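Side-chain contacts in lactococcus lactis MG1363 DpsA (Lactococcus lactis, PDB 1ZS3), which probably binds DNA and shields it during oxidative stress, as a twelve-subunit Dps-family protein whose N-terminal helix is required for DNA binding: residues 33-38 / 74-79; 40-45 / 67-72; 113-118 / 160-165. All coordinates share one frame; numbering follows the deposited sequence.

Contact 1 of 3, residues 33-38 / 74-79; sequences HVLSNL and KISDLL
Helices 27-51 and 55-81 run antiparallel where Leu-35 meets Ile-75, Ser-76 and Leu-79: the local axes make an angle of 154° and approach no closer than 11.1 Å. The backbones are nearest at Leu-35 and Ser-76, whose CA atoms lie 8.0 Å apart, a gap that Leu-35 spans with its side chain. With CG set opposite its carbonyl carbon (chi1 -69°), its isobutyl fork projects at the facing helix and its two methyls divide the work. CD1 reaches forward to meet CD1 of Leu-79 tip to tip at 3.9 Å. CD2 lies 4.2 Å from CB of Ile-75, against the branched base of that side chain, and 3.9 Å from OG of Ser-76. A leucine suits this place because it is long and forked, while the small Ser-76 lets the leucine methyls approach between Ile-75 and Leu-79. The hydroxyl of Ser-76 is hydrogen-bonded to the carbonyl of Phe-72, one turn back in its own helix, so a buried polar atom can face the leucine methyls with its needs already met. Within the bundle, Ile-75 rests on Leu-151 and Leu-79 on Leu-144 of helix 142-165, as does Val-34 on Leu-151, joining these two helices to it. No hydrogen bond or salt bridge spans the two segments; cohesion across them comes from dispersion and the burial of hydrocarbon, which are less directional than hydrogen bonds.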
ATOM      1  N   HIS A  33     -29.436  -4.350 -26.870  1.00 44.51           N
ATOM      2  CA  HIS A  33     -30.309  -3.475 -26.158  1.00 45.78           C
ATOM      3  C   HIS A  33     -29.758  -3.179 -24.741  1.00 45.83           C
ATOM      4  O   HIS A  33     -29.956  -2.088 -24.172  1.00 45.50           O
ATOM      5  CB  HIS A  33     -31.640  -4.156 -26.033  1.00 46.75           C
ATOM      6  CG  HIS A  33     -32.470  -4.222 -27.303  1.00 50.60           C
ATOM      7  ND1 HIS A  33     -32.713  -3.099 -28.174  1.00 52.11           N
ATOM      8  CD2 HIS A  33     -33.234  -5.240 -27.780  1.00 51.56           C
ATOM      9  CE1 HIS A  33     -33.514  -3.487 -29.156  1.00 52.00           C
ATOM     10  NE2 HIS A  33     -33.895  -4.743 -28.916  1.00 51.69           N
ATOM     11  N   VAL A  34     -29.097  -4.180 -24.140  1.00 45.82           N
ATOM     12  CA  VAL A  34     -28.641  -4.044 -22.778  1.00 44.88           C
ATOM     13  C   VAL A  34     -27.499  -3.083 -22.817  1.00 43.97           C
ATOM     14  O   VAL A  34     -27.520  -2.104 -22.085  1.00 44.21           O
ATOM     15  CB  VAL A  34     -28.182  -5.366 -22.187  1.00 44.92           C
ATOM     16  CG1 VAL A  34     -27.459  -5.121 -20.901  1.00 46.02           C
ATOM     17  CG2 VAL A  34     -29.380  -6.249 -21.975  1.00 45.50           C
ATOM     18  N   LEU A  35     -26.574  -3.323 -23.748  1.00 42.10           N
ATOM     19  CA  LEU A  35     -25.395  -2.486 -23.907  1.00 41.78           C
ATOM     20  C   LEU A  35     -25.691  -1.076 -24.317  1.00 41.65           C
ATOM     21  O   LEU A  35     -24.914  -0.154 -24.016  1.00 40.92           O
ATOM     22  CB  LEU A  35     -24.491  -3.044 -25.005  1.00 41.45           C
ATOM     23  CG  LEU A  35     -23.810  -4.355 -24.677  1.00 41.85           C
ATOM     24  CD1 LEU A  35     -23.172  -4.873 -25.933  1.00 42.80           C
ATOM     25  CD2 LEU A  35     -22.759  -4.119 -23.586  1.00 42.62           C
ATOM     26  N   SER A  36     -26.786  -0.907 -25.047  1.00 41.48           N
ATOM     27  CA  SER A  36     -27.097   0.430 -25.571  1.00 41.42           C
ATOM     28  C   SER A  36     -27.702   1.185 -24.410  1.00 41.39           C
ATOM     29  O   SER A  36     -27.357   2.353 -24.192  1.00 41.11           O
ATOM     30  CB  SER A  36     -27.994   0.436 -26.810  1.00 41.33           C
ATOM     31  OG  SER A  36     -27.263   0.131 -27.997  1.00 40.23           O
ATOM     32  N   ASN A  37     -28.600   0.512 -23.693  1.00 41.03           N
ATOM     33  CA  ASN A  37     -29.127   1.028 -22.447  1.00 41.73           C
ATOM     34  C   ASN A  37     -28.016   1.451 -21.478  1.00 42.23           C
ATOM     35  O   ASN A  37     -28.114   2.501 -20.849  1.00 42.25           O
ATOM     36  CB  ASN A  37     -30.075   0.016 -21.780  1.00 42.11           C
ATOM     37  CG  ASN A  37     -31.436  -0.077 -22.491  1.00 42.45           C
ATOM     38  OD1 ASN A  37     -31.699   0.666 -23.427  1.00 42.76           O
ATOM     39  ND2 ASN A  37     -32.281  -1.020 -22.064  1.00 43.09           N
ATOM     40  N   LEU A  38     -26.954   0.655 -21.362  1.00 41.96           N
ATOM     41  CA  LEU A  38     -25.847   0.948 -20.470  1.00 41.45           C
ATOM     42  C   LEU A  38     -25.274   2.307 -20.799  1.00 42.18           C
ATOM     43  O   LEU A  38     -25.052   3.105 -19.904  1.00 42.33           O
ATOM     44  CB  LEU A  38     -24.757  -0.113 -20.545  1.00 40.31           C
ATOM     45  CG  LEU A  38     -25.104  -1.409 -19.826  1.00 38.98           C
ATOM     46  CD1 LEU A  38     -24.028  -2.396 -20.146  1.00 38.86           C
ATOM     47  CD2 LEU A  38     -25.275  -1.200 -18.313  1.00 38.61           C
ATOM     48  N   LYS A  74     -17.026  -4.984 -20.048  1.00 38.33           N
ATOM     49  CA  LYS A  74     -16.841  -6.317 -19.524  1.00 39.17           C
ATOM     50  C   LYS A  74     -17.650  -7.301 -20.383  1.00 38.63           C
ATOM     51  O   LYS A  74     -17.175  -8.383 -20.726  1.00 38.12           O
ATOM     52  CB  LYS A  74     -17.209  -6.388 -18.042  1.00 39.65           C
ATOM     53  CG  LYS A  74     -16.750  -7.639 -17.347  1.00 43.89           C
ATOM     54  CD  LYS A  74     -17.745  -8.095 -16.244  1.00 48.65           C
ATOM     55  CE  LYS A  74     -17.015  -8.705 -14.995  1.00 51.12           C
ATOM     56  NZ  LYS A  74     -17.880  -9.715 -14.268  1.00 52.48           N
ATOM     57  N   ILE A  75     -18.885  -6.914 -20.675  1.00 38.29           N
ATOM     58  CA  ILE A  75     -19.822  -7.711 -21.439  1.00 37.79           C
ATOM     59  C   ILE A  75     -19.515  -7.751 -22.932  1.00 36.78           C
ATOM     60  O   ILE A  75     -19.730  -8.781 -23.580  1.00 35.43           O
ATOM     61  CB  ILE A  75     -21.232  -7.228 -21.147  1.00 37.98           C
ATOM     62  CG1 ILE A  75     -21.484  -7.340 -19.638  1.00 37.77           C
ATOM     63  CG2 ILE A  75     -22.280  -8.100 -21.853  1.00 39.90           C
ATOM     64  CD1 ILE A  75     -22.868  -7.070 -19.288  1.00 38.59           C
ATOM     65  N   SER A  76     -19.002  -6.638 -23.444  1.00 35.66           N
ATOM     66  CA  SER A  76     -18.588  -6.520 -24.802  1.00 34.91           C
ATOM     67  C   SER A  76     -17.523  -7.522 -24.991  1.00 35.01           C
ATOM     68  O   SER A  76     -17.546  -8.278 -25.947  1.00 36.13           O
ATOM     69  CB  SER A  76     -18.103  -5.118 -25.165  1.00 34.70           C
ATOM     70  OG  SER A  76     -19.201  -4.220 -25.177  1.00 34.70           O
ATOM     71  N   ASP A  77     -16.559  -7.505 -24.086  1.00 35.52           N
ATOM     72  CA  ASP A  77     -15.428  -8.436 -24.149  1.00 35.14           C
ATOM     73  C   ASP A  77     -15.917  -9.838 -24.063  1.00 34.58           C
ATOM     74  O   ASP A  77     -15.357 -10.700 -24.741  1.00 34.31           O
ATOM     75  CB  ASP A  77     -14.438  -8.193 -23.028  1.00 34.70           C
ATOM     76  CG  ASP A  77     -13.504  -7.109 -23.352  1.00 36.47           C
ATOM     77  OD1 ASP A  77     -12.956  -6.468 -22.455  1.00 39.75           O
ATOM     78  OD2 ASP A  77     -13.245  -6.801 -24.514  1.00 39.00           O
ATOM     79  N   LEU A  78     -16.942 -10.090 -23.235  1.00 33.34           N
ATOM     80  CA  LEU A  78     -17.384 -11.449 -23.059  1.00 33.32           C
ATOM     81  C   LEU A  78     -17.998 -11.907 -24.384  1.00 35.20           C
ATOM     82  O   LEU A  78     -17.815 -13.061 -24.775  1.00 35.06           O
ATOM     83  CB  LEU A  78     -18.402 -11.549 -21.930  1.00 32.55           C
ATOM     84  CG  LEU A  78     -17.782 -11.654 -20.539  1.00 31.63           C
ATOM     85  CD1 LEU A  78     -18.840 -11.527 -19.462  1.00 31.41           C
ATOM     86  CD2 LEU A  78     -17.020 -12.962 -20.330  1.00 32.46           C
ATOM     87  N   LEU A  79     -18.705 -10.992 -25.041  1.00 36.50           N
ATOM     88  CA  LEU A  79     -19.369 -11.269 -26.344  1.00 36.41           C
ATOM     89  C   LEU A  79     -18.354 -11.493 -27.442  1.00 36.94           C
ATOM     90  O   LEU A  79     -18.377 -12.512 -28.084  1.00 37.47           O
ATOM     91  CB  LEU A  79     -20.311 -10.108 -26.717  1.00 36.75           C
ATOM     92  CG  LEU A  79     -21.737 -10.088 -26.083  1.00 37.29           C
ATOM     93  CD1 LEU A  79     -22.354  -8.693 -26.234  1.00 37.37           C
ATOM     94  CD2 LEU A  79     -22.655 -11.123 -26.694  1.00 37.68           C
TER

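Contact 2 of 3, residues 40-45 / 67-72; sequences IENIRL and REVEYF
Glu-68 reaches across to Glu-41 and Leu-45 in the antiparallel four-helix bundle of the ferritin-like fold, where helices 27-51 and 55-81 lie 9.3 Å apart at their local axes and make an angle of 162°. Along 67-72, Arg-67 comes first; its guanidinium turns from the interface to form a salt bridge, weak as a hydrogen bond, with Glu-70 one turn on, and makes a cation-pi contact with Tyr-154. Glu-68 follows, and its CA is 6.1 Å from that of Asn-42, the nearest backbone pair. Its chain bends at chi2 (-88°), which sets OE1 3.5 Å from CB of Glu-41, while its CG meets CD1 of Leu-45 at 4.1 Å, the two side chains crossing at about a right angle. The carboxylates of Glu-41 and Glu-68 are inclined by 46°, with OE2 of Glu-41 and OE1 of Glu-68 4.7 Å apart. Gln-125 of helix 111-138 donates through NE2 to both of these oxygens, giving two buried acids a shared donor that probably eases their mutual repulsion. Val-69 comes next, a compact residue that fits beside the amide of Asn-42; Phe-39 of a neighbouring subunit also packs on Asn-42. One methyl of the valine does all the touching: CG2 lies 3.5 Å from ND2 and 3.6 Å from OD1 of Asn-42.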
ATOM      1  N   ILE A  40     -26.526   4.837 -22.598  1.00 43.46           N
ATOM      2  CA  ILE A  40     -27.369   6.017 -22.568  1.00 43.57           C
ATOM      3  C   ILE A  40     -27.608   6.366 -21.120  1.00 42.39           C
ATOM      4  O   ILE A  40     -27.602   7.535 -20.796  1.00 43.02           O
ATOM      5  CB  ILE A  40     -28.688   5.821 -23.445  1.00 43.90           C
ATOM      6  CG1 ILE A  40     -28.574   6.637 -24.723  1.00 43.90           C
ATOM      7  CG2 ILE A  40     -29.926   6.262 -22.728  1.00 44.92           C
ATOM      8  CD1 ILE A  40     -27.408   6.251 -25.570  1.00 44.31           C
ATOM      9  N   GLU A  41     -27.812   5.375 -20.257  1.00 40.82           N
ATOM     10  CA  GLU A  41     -27.792   5.602 -18.810  1.00 39.52           C
ATOM     11  C   GLU A  41     -26.507   6.297 -18.382  1.00 38.26           C
ATOM     12  O   GLU A  41     -26.574   7.237 -17.651  1.00 37.37           O
ATOM     13  CB  GLU A  41     -27.911   4.301 -18.047  1.00 38.96           C
ATOM     14  CG  GLU A  41     -28.518   4.522 -16.691  1.00 38.71           C
ATOM     15  CD  GLU A  41     -30.017   4.628 -16.719  1.00 39.64           C
ATOM     16  OE1 GLU A  41     -30.530   5.734 -16.443  1.00 38.02           O
ATOM     17  OE2 GLU A  41     -30.667   3.604 -17.018  1.00 42.91           O
ATOM     18  N   ASN A  42     -25.354   5.853 -18.841  1.00 37.80           N
ATOM     19  CA  ASN A  42     -24.102   6.527 -18.559  1.00 38.97           C
ATOM     20  C   ASN A  42     -24.182   8.038 -18.729  1.00 40.25           C
ATOM     21  O   ASN A  42     -23.699   8.809 -17.890  1.00 40.63           O
ATOM     22  CB  ASN A  42     -22.972   5.941 -19.424  1.00 38.91           C
ATOM     23  CG  ASN A  42     -21.656   6.638 -19.219  1.00 38.80           C
ATOM     24  OD1 ASN A  42     -20.978   6.984 -20.172  1.00 40.98           O
ATOM     25  ND2 ASN A  42     -21.286   6.823 -17.970  1.00 41.18           N
ATOM     26  N   ILE A  43     -24.781   8.461 -19.824  1.00 41.38           N
ATOM     27  CA  ILE A  43     -24.879   9.886 -20.158  1.00 41.32           C
ATOM     28  C   ILE A  43     -25.876  10.548 -19.220  1.00 41.16           C
ATOM     29  O   ILE A  43     -25.674  11.646 -18.722  1.00 40.49           O
ATOM     30  CB  ILE A  43     -25.299  10.082 -21.638  1.00 41.47           C
ATOM     31  CG1 ILE A  43     -24.482   9.145 -22.544  1.00 42.33           C
ATOM     32  CG2 ILE A  43     -25.218  11.559 -22.014  1.00 41.65           C
ATOM     33  CD1 ILE A  43     -23.648   9.820 -23.605  1.00 43.31           C
ATOM     34  N   ARG A  44     -26.950   9.853 -18.951  1.00 41.19           N
ATOM     35  CA  ARG A  44     -27.983  10.342 -18.067  1.00 42.26           C
ATOM     36  C   ARG A  44     -27.475  10.524 -16.659  1.00 42.04           C
ATOM     37  O   ARG A  44     -27.884  11.460 -15.977  1.00 43.09           O
ATOM     38  CB  ARG A  44     -29.176   9.364 -18.088  1.00 42.85           C
ATOM     39  CG  ARG A  44     -30.260   9.674 -19.131  1.00 43.05           C
ATOM     40  CD  ARG A  44     -31.421  10.452 -18.549  1.00 44.84           C
ATOM     41  NE  ARG A  44     -32.236   9.587 -17.684  1.00 44.08           N
ATOM     42  CZ  ARG A  44     -32.835   9.971 -16.555  1.00 42.36           C
ATOM     43  NH1 ARG A  44     -32.750  11.220 -16.082  1.00 40.45           N
ATOM     44  NH2 ARG A  44     -33.528   9.060 -15.894  1.00 42.40           N
ATOM     45  N   LEU A  45     -26.580   9.629 -16.230  1.00 42.06           N
ATOM     46  CA  LEU A  45     -25.999   9.607 -14.892  1.00 40.93           C
ATOM     47  C   LEU A  45     -24.858  10.545 -14.870  1.00 40.47           C
ATOM     48  O   LEU A  45     -24.601  11.141 -13.845  1.00 41.08           O
ATOM     49  CB  LEU A  45     -25.491   8.205 -14.523  1.00 40.28           C
ATOM     50  CG  LEU A  45     -26.608   7.198 -14.193  1.00 39.18           C
ATOM     51  CD1 LEU A  45     -26.151   5.784 -14.324  1.00 38.13           C
ATOM     52  CD2 LEU A  45     -27.187   7.452 -12.782  1.00 38.32           C
ATOM     53  N   ARG A  67     -19.545   2.525 -13.332  1.00 41.94           N
ATOM     54  CA  ARG A  67     -19.833   1.120 -13.282  1.00 42.47           C
ATOM     55  C   ARG A  67     -20.548   0.675 -14.552  1.00 41.46           C
ATOM     56  O   ARG A  67     -20.383  -0.473 -14.990  1.00 42.06           O
ATOM     57  CB  ARG A  67     -20.690   0.762 -12.055  1.00 43.14           C
ATOM     58  CG  ARG A  67     -20.084   1.098 -10.684  1.00 47.02           C
ATOM     59  CD  ARG A  67     -18.903   0.240 -10.230  1.00 49.46           C
ATOM     60  NE  ARG A  67     -19.426  -0.924  -9.523  1.00 52.83           N
ATOM     61  CZ  ARG A  67     -19.399  -2.186  -9.973  1.00 55.34           C
ATOM     62  NH1 ARG A  67     -19.947  -3.157  -9.229  1.00 56.15           N
ATOM     63  NH2 ARG A  67     -18.817  -2.493 -11.132  1.00 55.39           N
ATOM     64  N   GLU A  68     -21.374   1.553 -15.112  1.00 39.63           N
ATOM     65  CA  GLU A  68     -22.130   1.217 -16.325  1.00 38.62           C
ATOM     66  C   GLU A  68     -21.162   1.118 -17.505  1.00 37.71           C
ATOM     67  O   GLU A  68     -21.305   0.232 -18.324  1.00 37.90           O
ATOM     68  CB  GLU A  68     -23.264   2.218 -16.557  1.00 38.98           C
ATOM     69  CG  GLU A  68     -24.367   2.219 -15.473  1.00 38.86           C
ATOM     70  CD  GLU A  68     -25.519   1.247 -15.686  1.00 40.09           C
ATOM     71  OE1 GLU A  68     -26.481   1.620 -16.381  1.00 41.66           O
ATOM     72  OE2 GLU A  68     -25.505   0.126 -15.129  1.00 42.66           O
ATOM     73  N   VAL A  69     -20.149   1.959 -17.566  1.00 36.78           N
ATOM     74  CA  VAL A  69     -19.099   1.833 -18.564  1.00 36.13           C
ATOM     75  C   VAL A  69     -18.229   0.598 -18.325  1.00 37.39           C
ATOM     76  O   VAL A  69     -17.693   0.031 -19.263  1.00 37.66           O
ATOM     77  CB  VAL A  69     -18.209   3.065 -18.515  1.00 35.76           C
ATOM     78  CG1 VAL A  69     -16.946   2.916 -19.405  1.00 35.72           C
ATOM     79  CG2 VAL A  69     -19.001   4.303 -18.888  1.00 35.98           C
ATOM     80  N   GLU A  70     -18.043   0.249 -17.067  1.00 38.63           N
ATOM     81  CA  GLU A  70     -17.274  -0.903 -16.676  1.00 39.43           C
ATOM     82  C   GLU A  70     -17.924  -2.187 -17.164  1.00 38.92           C
ATOM     83  O   GLU A  70     -17.234  -3.124 -17.576  1.00 37.95           O
ATOM     84  CB  GLU A  70     -17.140  -0.956 -15.169  1.00 40.63           C
ATOM     85  CG  GLU A  70     -15.749  -0.651 -14.612  1.00 45.15           C
ATOM     86  CD  GLU A  70     -15.752  -0.548 -13.075  1.00 48.98           C
ATOM     87  OE1 GLU A  70     -16.010  -1.582 -12.378  1.00 52.24           O
ATOM     88  OE2 GLU A  70     -15.514   0.567 -12.563  1.00 49.17           O
ATOM     89  N   TYR A  71     -19.245  -2.243 -17.056  1.00 38.42           N
ATOM     90  CA  TYR A  71     -20.022  -3.371 -17.506  1.00 39.10           C
ATOM     91  C   TYR A  71     -20.106  -3.341 -19.035  1.00 39.41           C
ATOM     92  O   TYR A  71     -20.196  -4.388 -19.666  1.00 39.74           O
ATOM     93  CB  TYR A  71     -21.426  -3.365 -16.861  1.00 39.33           C
ATOM     94  CG  TYR A  71     -21.422  -3.967 -15.484  1.00 39.97           C
ATOM     95  CD1 TYR A  71     -21.024  -5.265 -15.303  1.00 39.64           C
ATOM     96  CD2 TYR A  71     -21.784  -3.226 -14.362  1.00 39.83           C
ATOM     97  CE1 TYR A  71     -20.990  -5.820 -14.073  1.00 40.10           C
ATOM     98  CE2 TYR A  71     -21.749  -3.788 -13.107  1.00 39.13           C
ATOM     99  CZ  TYR A  71     -21.332  -5.088 -12.977  1.00 39.32           C
ATOM    100  OH  TYR A  71     -21.256  -5.725 -11.762  1.00 42.01           O
ATOM    101  N   PHE A  72     -20.084  -2.136 -19.632  1.00 38.69           N
ATOM    102  CA  PHE A  72     -20.074  -2.007 -21.069  1.00 38.53           C
ATOM    103  C   PHE A  72     -18.883  -2.785 -21.601  1.00 38.39           C
ATOM    104  O   PHE A  72     -19.048  -3.680 -22.447  1.00 37.84           O
ATOM    105  CB  PHE A  72     -20.041  -0.542 -21.526  1.00 38.78           C
ATOM    106  CG  PHE A  72     -20.256  -0.385 -22.981  1.00 38.71           C
ATOM    107  CD1 PHE A  72     -19.172  -0.352 -23.853  1.00 39.42           C
ATOM    108  CD2 PHE A  72     -21.538  -0.381 -23.507  1.00 40.84           C
ATOM    109  CE1 PHE A  72     -19.355  -0.219 -25.246  1.00 40.58           C
ATOM    110  CE2 PHE A  72     -21.744  -0.253 -24.900  1.00 42.16           C
ATOM    111  CZ  PHE A  72     -20.651  -0.169 -25.770  1.00 41.64           C
TER

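Contact 3 of 3, residues 113-118 / 160-165; sequences DLLESF and RNLAGD
A chi1 of -57° in Leu-162 places CG opposite the carbonyl carbon and sends its two methyls to Leu-115 and Phe-118, whereas in Asp-165 the carboxylate is swung opposite the backbone N (chi1 -155°) and slants across Leu-115. Leu-115 and Leu-162 are the central pair: their CA atoms are 6.2 Å apart, and CD2 of Leu-162 settles 3.8 Å from the branch carbon CG of Leu-115. The other methyl, CD1 of Leu-162, lies 3.9 Å from CB of Phe-118. This contact uses the stem of the phenylalanine; the ring leads off toward helix 27-51, where it packs on Ala-48 and makes a cation-pi contact with Arg-44. A large aromatic thus serves two neighbours at once. At the margin, OD2 of Asp-165 is 3.7 Å from CD2 of Leu-115, an apolar methyl beside an acid that sits partly exposed and touches Lys-57. Behind the interface, Ser-117 OG donates to the carbonyl O of Leu-114 at 2.8 Å. That oxygen also accepts from Phe-118 N. Helices 111-138 and 142-165 here make an angle of 151° at a local axis separation of 9.5 Å, an antiparallel pairing centred on two leucines, in the second helical hairpin of a ferritin-like four-helix bundle.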
ATOM      1  N   ASP A 113     -36.422  13.910  -7.796  1.00 54.68           N
ATOM      2  CA  ASP A 113     -36.982  13.484  -9.083  1.00 54.08           C
ATOM      3  C   ASP A 113     -35.930  12.811  -9.973  1.00 53.01           C
ATOM      4  O   ASP A 113     -36.267  11.897 -10.702  1.00 52.54           O
ATOM      5  CB  ASP A 113     -37.646  14.647  -9.862  1.00 54.43           C
ATOM      6  CG  ASP A 113     -38.948  15.194  -9.167  1.00 53.70           C
ATOM      7  OD1 ASP A 113     -39.766  14.365  -8.709  1.00 52.90           O
ATOM      8  OD2 ASP A 113     -39.223  16.406  -9.045  1.00 52.17           O
ATOM      9  N   LEU A 114     -34.681  13.260  -9.947  1.00 52.16           N
ATOM     10  CA  LEU A 114     -33.645  12.554 -10.706  1.00 51.64           C
ATOM     11  C   LEU A 114     -33.547  11.120 -10.233  1.00 51.20           C
ATOM     12  O   LEU A 114     -33.489  10.207 -11.031  1.00 51.72           O
ATOM     13  CB  LEU A 114     -32.308  13.258 -10.523  1.00 51.31           C
ATOM     14  CG  LEU A 114     -32.238  14.620 -11.229  1.00 51.95           C
ATOM     15  CD1 LEU A 114     -31.269  15.488 -10.498  1.00 52.83           C
ATOM     16  CD2 LEU A 114     -31.793  14.429 -12.671  1.00 51.95           C
ATOM     17  N   LEU A 115     -33.550  10.921  -8.918  1.00 50.81           N
ATOM     18  CA  LEU A 115     -33.381   9.579  -8.353  1.00 50.40           C
ATOM     19  C   LEU A 115     -34.497   8.698  -8.781  1.00 50.55           C
ATOM     20  O   LEU A 115     -34.270   7.564  -9.200  1.00 50.60           O
ATOM     21  CB  LEU A 115     -33.308   9.624  -6.839  1.00 50.16           C
ATOM     22  CG  LEU A 115     -31.853   9.552  -6.359  1.00 50.92           C
ATOM     23  CD1 LEU A 115     -31.003  10.687  -6.879  1.00 51.50           C
ATOM     24  CD2 LEU A 115     -31.800   9.517  -4.873  1.00 52.69           C
ATOM     25  N   GLU A 116     -35.705   9.233  -8.710  1.00 50.74           N
ATOM     26  CA  GLU A 116     -36.906   8.499  -9.092  1.00 50.93           C
ATOM     27  C   GLU A 116     -36.907   8.065 -10.575  1.00 49.45           C
ATOM     28  O   GLU A 116     -37.369   6.980 -10.908  1.00 49.69           O
ATOM     29  CB  GLU A 116     -38.114   9.352  -8.767  1.00 52.22           C
ATOM     30  CG  GLU A 116     -39.354   8.538  -8.442  1.00 55.19           C
ATOM     31  CD  GLU A 116     -40.370   9.342  -7.666  1.00 58.38           C
ATOM     32  OE1 GLU A 116     -40.415   9.214  -6.403  1.00 60.07           O
ATOM     33  OE2 GLU A 116     -41.081  10.132  -8.337  1.00 60.78           O
ATOM     34  N   SER A 117     -36.348   8.889 -11.442  1.00 47.49           N
ATOM     35  CA  SER A 117     -36.215   8.556 -12.839  1.00 46.57           C
ATOM     36  C   SER A 117     -35.225   7.435 -13.065  1.00 46.01           C
ATOM     37  O   SER A 117     -35.390   6.661 -14.020  1.00 47.18           O
ATOM     38  CB  SER A 117     -35.799   9.779 -13.614  1.00 46.70           C
ATOM     39  OG  SER A 117     -34.398   9.923 -13.625  1.00 46.73           O
ATOM     40  N   PHE A 118     -34.220   7.322 -12.189  1.00 44.11           N
ATOM     41  CA  PHE A 118     -33.240   6.260 -12.317  1.00 41.19           C
ATOM     42  C   PHE A 118     -33.758   4.965 -11.778  1.00 40.23           C
ATOM     43  O   PHE A 118     -33.314   3.937 -12.246  1.00 38.14           O
ATOM     44  CB  PHE A 118     -31.935   6.648 -11.649  1.00 40.21           C
ATOM     45  CG  PHE A 118     -31.157   7.655 -12.425  1.00 37.81           C
ATOM     46  CD1 PHE A 118     -30.795   7.416 -13.721  1.00 36.69           C
ATOM     47  CD2 PHE A 118     -30.824   8.858 -11.867  1.00 36.89           C
ATOM     48  CE1 PHE A 118     -30.071   8.356 -14.436  1.00 36.95           C
ATOM     49  CE2 PHE A 118     -30.115   9.801 -12.573  1.00 37.09           C
ATOM     50  CZ  PHE A 118     -29.748   9.555 -13.862  1.00 36.78           C
ATOM     51  N   ARG A 160     -32.472  -0.402  -4.890  1.00 39.85           N
ATOM     52  CA  ARG A 160     -32.865  -0.419  -3.497  1.00 39.35           C
ATOM     53  C   ARG A 160     -32.101   0.597  -2.753  1.00 38.34           C
ATOM     54  O   ARG A 160     -32.539   0.987  -1.720  1.00 39.28           O
ATOM     55  CB  ARG A 160     -32.654  -1.780  -2.870  1.00 39.72           C
ATOM     56  CG  ARG A 160     -33.108  -1.840  -1.398  1.00 39.60           C
ATOM     57  CD  ARG A 160     -33.167  -3.264  -0.839  1.00 39.92           C
ATOM     58  NE  ARG A 160     -31.840  -3.856  -0.814  1.00 40.36           N
ATOM     59  CZ  ARG A 160     -31.102  -3.994   0.269  1.00 41.26           C
ATOM     60  NH1 ARG A 160     -31.552  -3.632   1.458  1.00 42.52           N
ATOM     61  NH2 ARG A 160     -29.910  -4.525   0.163  1.00 40.56           N
ATOM     62  N   ASN A 161     -30.978   1.036  -3.272  1.00 37.94           N
ATOM     63  CA  ASN A 161     -30.182   2.100  -2.605  1.00 38.68           C
ATOM     64  C   ASN A 161     -30.798   3.441  -2.889  1.00 39.07           C
ATOM     65  O   ASN A 161     -30.953   4.239  -1.967  1.00 38.63           O
ATOM     66  CB  ASN A 161     -28.745   2.151  -3.116  1.00 38.87           C
ATOM     67  CG  ASN A 161     -27.808   1.183  -2.401  1.00 38.97           C
ATOM     68  OD1 ASN A 161     -28.154   0.542  -1.384  1.00 37.02           O
ATOM     69  ND2 ASN A 161     -26.600   1.080  -2.936  1.00 40.73           N
ATOM     70  N   LEU A 162     -31.078   3.717  -4.163  1.00 39.56           N
ATOM     71  CA  LEU A 162     -31.848   4.912  -4.556  1.00 39.73           C
ATOM     72  C   LEU A 162     -33.238   4.951  -3.889  1.00 40.44           C
ATOM     73  O   LEU A 162     -33.665   6.002  -3.417  1.00 40.22           O
ATOM     74  CB  LEU A 162     -31.938   5.012  -6.070  1.00 39.81           C
ATOM     75  CG  LEU A 162     -30.623   5.042  -6.864  1.00 39.44           C
ATOM     76  CD1 LEU A 162     -30.890   4.895  -8.354  1.00 39.79           C
ATOM     77  CD2 LEU A 162     -29.862   6.332  -6.628  1.00 38.36           C
ATOM     78  N   ALA A 163     -33.949   3.825  -3.815  1.00 40.83           N
ATOM     79  CA  ALA A 163     -35.217   3.805  -3.149  1.00 41.48           C
ATOM     80  C   ALA A 163     -35.037   4.171  -1.664  1.00 42.64           C
ATOM     81  O   ALA A 163     -35.757   5.018  -1.176  1.00 43.42           O
ATOM     82  CB  ALA A 163     -35.865   2.487  -3.295  1.00 41.38           C
ATOM     83  N   GLY A 164     -34.052   3.584  -0.970  1.00 43.32           N
ATOM     84  CA  GLY A 164     -33.763   3.944   0.418  1.00 44.06           C
ATOM     85  C   GLY A 164     -33.383   5.419   0.620  1.00 44.75           C
ATOM     86  O   GLY A 164     -33.641   6.056   1.653  1.00 44.40           O
ATOM     87  N   ASP A 165     -32.688   5.987  -0.354  1.00 45.67           N
ATOM     88  CA  ASP A 165     -32.187   7.351  -0.264  1.00 47.28           C
ATOM     89  C   ASP A 165     -33.331   8.341  -0.386  1.00 48.78           C
ATOM     90  O   ASP A 165     -33.156   9.489  -0.054  1.00 49.71           O
ATOM     91  CB  ASP A 165     -31.161   7.621  -1.371  1.00 47.68           C
ATOM     92  CG  ASP A 165     -30.187   8.699  -1.028  1.00 47.82           C
ATOM     93  OD1 ASP A 165     -29.915   8.837   0.171  1.00 46.96           O
ATOM     94  OD2 ASP A 165     -29.657   9.451  -1.876  1.00 50.51           O
TER

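From the N terminus, helix 27-51 supplies 33-38 and then 40-45, and helix 55-81 returns 67-72 and then 74-79. Contact 2 therefore closes first, and contact 1 closes around it; both belong to one hairpin and touch through Leu-35 and Leu-38, which meet Phe-72, and Leu-38 also meets Glu-68. Contact 3 opens only afterwards, joining helices 111-138 and 142-165 in the second hairpin, so the loops are in series and none cross. Contacts 2 and 3 touch directly: Arg-44 probably hydrogen-bonds Ser-117, and Phe-118 packs on Glu-41 and Leu-45, fastening one hairpin to the other. Contacts 1 and 3, with centres about 23 Å apart, do not touch.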